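FMN reductase [NAD(P)H] (Bacillus subtilis, PDB 1ZCH) reduces FMN with NADH or NADPH as reductant, and also reduces nitroaromatic compounds, quinones, chromates and azo dyes, working as a homodimer. Local coordinates at the interface of chains A and B. Numbering follows the deposited sequence. Chains: chain A/B, Hypothetical oxidoreductase ycnD.

The interface of chains A and B. Residues chain A 47, 82, 84-85, 152, 155; chain B 180, 183, 187, 190, 193.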
loop_
_atom_site.group_PDB
_atom_site.type_symbol
_atom_site.label_atom_id
_atom_site.label_comp_id
_atom_site.label_asym_id
_atom_site.label_seq_id
_atom_site.Cartn_x
_atom_site.Cartn_y
_atom_site.Cartn_z
ATOM N N THR A 47 0.041 7.931 8.806
ATOM C CA THR A 47 0.718 8.294 10.043
ATOM C C THR A 47 1.235 7.005 10.656
ATOM O O THR A 47 0.577 5.966 10.581
ATOM C CB THR A 47 -0.242 9.002 11.026
ATOM O OG1 THR A 47 -0.494 10.331 10.555
ATOM C CG2 THR A 47 0.356 9.067 12.434
ATOM N N ASP A 82 -4.502 8.720 7.333
ATOM C CA ASP A 82 -4.649 9.975 8.063
ATOM C C ASP A 82 -5.138 11.139 7.207
ATOM O O ASP A 82 -4.444 11.581 6.290
ATOM C CB ASP A 82 -3.302 10.353 8.702
ATOM C CG ASP A 82 -3.404 11.538 9.661
ATOM O OD1 ASP A 82 -4.090 12.531 9.338
ATOM O OD2 ASP A 82 -2.773 11.484 10.737
ATOM N N ASN A 84 -6.526 13.709 9.012
ATOM C CA ASN A 84 -6.643 14.709 10.077
ATOM C C ASN A 84 -5.742 15.894 9.726
ATOM O O ASN A 84 -6.120 17.053 9.903
ATOM C CB ASN A 84 -6.235 14.125 11.435
ATOM C CG ASN A 84 -6.252 15.167 12.545
ATOM O OD1 ASN A 84 -7.236 15.892 12.716
ATOM N ND2 ASN A 84 -5.166 15.246 13.305
ATOM N N ARG A 85 -4.539 15.614 9.232
ATOM C CA ARG A 85 -3.665 16.712 8.837
ATOM C C ARG A 85 -4.347 17.468 7.691
ATOM O O ARG A 85 -4.211 18.684 7.571
ATOM C CB ARG A 85 -2.287 16.192 8.403
ATOM C CG ARG A 85 -1.382 15.791 9.574
ATOM C CD ARG A 85 0.034 15.460 9.089
ATOM N NE ARG A 85 0.023 14.277 8.237
ATOM C CZ ARG A 85 0.217 13.039 8.677
ATOM N NH1 ARG A 85 0.457 12.820 9.964
ATOM N NH2 ARG A 85 0.132 12.018 7.835
ATOM N N PRO A 152 -7.463 10.533 16.481
ATOM C CA PRO A 152 -8.585 11.462 16.334
ATOM C C PRO A 152 -9.461 11.156 15.128
ATOM O O PRO A 152 -9.204 10.219 14.372
ATOM C CB PRO A 152 -7.882 12.806 16.195
ATOM C CG PRO A 152 -6.713 12.430 15.311
ATOM C CD PRO A 152 -6.221 11.123 15.944
ATOM N N VAL A 155 -8.743 9.549 11.223
ATOM C CA VAL A 155 -7.584 8.672 11.312
ATOM C C VAL A 155 -8.099 7.275 11.655
ATOM O O VAL A 155 -8.929 7.118 12.552
ATOM C CB VAL A 155 -6.607 9.120 12.429
ATOM C CG1 VAL A 155 -5.437 8.129 12.539
ATOM C CG2 VAL A 155 -6.091 10.523 12.140
ATOM N N ALA B 180 5.694 15.223 12.705
ATOM C CA ALA B 180 4.297 15.378 12.315
ATOM C C ALA B 180 3.701 14.099 11.743
ATOM O O ALA B 180 2.479 13.928 11.728
ATOM C CB ALA B 180 4.173 16.500 11.291
ATOM N N HIS B 183 4.596 9.508 15.215
ATOM C CA HIS B 183 4.284 9.905 16.588
ATOM C C HIS B 183 4.730 8.828 17.566
ATOM O O HIS B 183 4.620 7.636 17.276
ATOM C CB HIS B 183 2.778 10.139 16.734
ATOM C CG HIS B 183 2.217 11.103 15.734
ATOM N ND1 HIS B 183 0.862 11.297 15.568
ATOM C CD2 HIS B 183 2.825 11.926 14.848
ATOM C CE1 HIS B 183 0.661 12.196 14.622
ATOM N NE2 HIS B 183 1.835 12.594 14.168
ATOM N N TYR B 187 -0.986 9.377 19.415
ATOM C CA TYR B 187 -1.126 10.365 18.350
ATOM C C TYR B 187 -0.816 11.767 18.892
ATOM O O TYR B 187 -1.256 12.135 19.982
ATOM C CB TYR B 187 -2.547 10.312 17.782
ATOM C CG TYR B 187 -2.709 11.022 16.459
ATOM C CD1 TYR B 187 -2.611 10.322 15.250
ATOM C CD2 TYR B 187 -2.942 12.393 16.411
ATOM C CE1 TYR B 187 -2.744 10.980 14.027
ATOM C CE2 TYR B 187 -3.074 13.058 15.200
ATOM C CZ TYR B 187 -2.977 12.349 14.014
ATOM O OH TYR B 187 -3.130 13.013 12.823
ATOM N N GLN B 190 -3.218 17.988 18.693
ATOM C CA GLN B 190 -3.597 18.825 17.559
ATOM C C GLN B 190 -2.838 20.146 17.423
ATOM O O GLN B 190 -2.471 20.537 16.317
ATOM C CB GLN B 190 -5.104 19.101 17.598
ATOM C CG GLN B 190 -5.694 19.437 16.237
ATOM C CD GLN B 190 -5.933 18.202 15.378
ATOM O OE1 GLN B 190 -5.228 17.195 15.497
ATOM N NE2 GLN B 190 -6.925 18.282 14.492
ATOM N N LEU B 193 0.678 19.535 16.090
ATOM C CA LEU B 193 0.554 19.050 14.722
ATOM C C LEU B 193 0.300 20.228 13.789
ATOM O O LEU B 193 0.894 20.327 12.718
ATOM C CB LEU B 193 -0.591 18.034 14.632
ATOM C CG LEU B 193 -0.767 17.225 13.345
ATOM C CD1 LEU B 193 0.516 16.469 13.012
ATOM C CD2 LEU B 193 -1.920 16.243 13.531
#
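In the homodimer interface of this nitroreductase-family enzyme, B:Tyr187, from the loop after strand 182-184, points its ring into chain A and ends at A:Asp82 and A:Asn84. Its CG lies anti to the backbone N (chi1 -165°), which carries the ring towards the partner. The phenol OH of B:Tyr187 donates to the A:Asp82 carboxylate oxygen OD2 at 2.6 Å, on the syn lone pair, while A:Thr47 OG1 gives its hydroxyl hydrogen to the same oxygen on the anti side, tilted from the carboxylate plane. The other oxygen, OD1, takes the backbone N-H groups of A:Asn84 and A:Arg85 at the start of helix 84-94, the arrangement of a helix N-cap, so the carboxylate is tied down at both oxygens. A:Arg85 NH1 lies 3.6 Å from A:Asp82 OD2 in a salt bridge and would be expected to help stabilise a negative charge there; it also donates to A:Thr47 OG1.

The tyrosine ring is sandwiched. A:Pro152 CD sits over the centre of one face, 3.5 Å from the centroid of the B:Tyr187 ring. B:His183 CE1 of the same chain covers the other face. The methyl A:Thr47 CG2 lies over a face of B:His183, towards its rim, 3.8 Å from CE1 of B:His183. NE2 of this histidine donates a hydrogen bond to B:Ala180 O, meeting it from above the carbonyl plane and not on a lone pair.

Beside the phenol, A:Asn84 and B:Gln190 meet tip to tip as a nearly coplanar amide pair, their planes 23° apart. A:Asn84 ND2 donates to B:Gln190 OE1 at 2.9 Å, and B:Gln190 NE2 returns a bond to A:Asn84 OD1 at 3.0 Å. The second N-H of A:Asn84 ND2 reaches B:Tyr187 OH at 3.1 Å, linking the amide pair to the phenol. B:Leu193 lays its methyls against A:Arg85 CG.

Chain A thus supplies the starts of strands 46-51 and 155-164, the end of strand 75-82, the start of helix 84-94 and the loop residue A:Pro152; chain B contributes helix 178-181, strand 182-184, the loop carrying B:Tyr187 and the first turn of helix 190-212, and the two-fold axis repeats the contact.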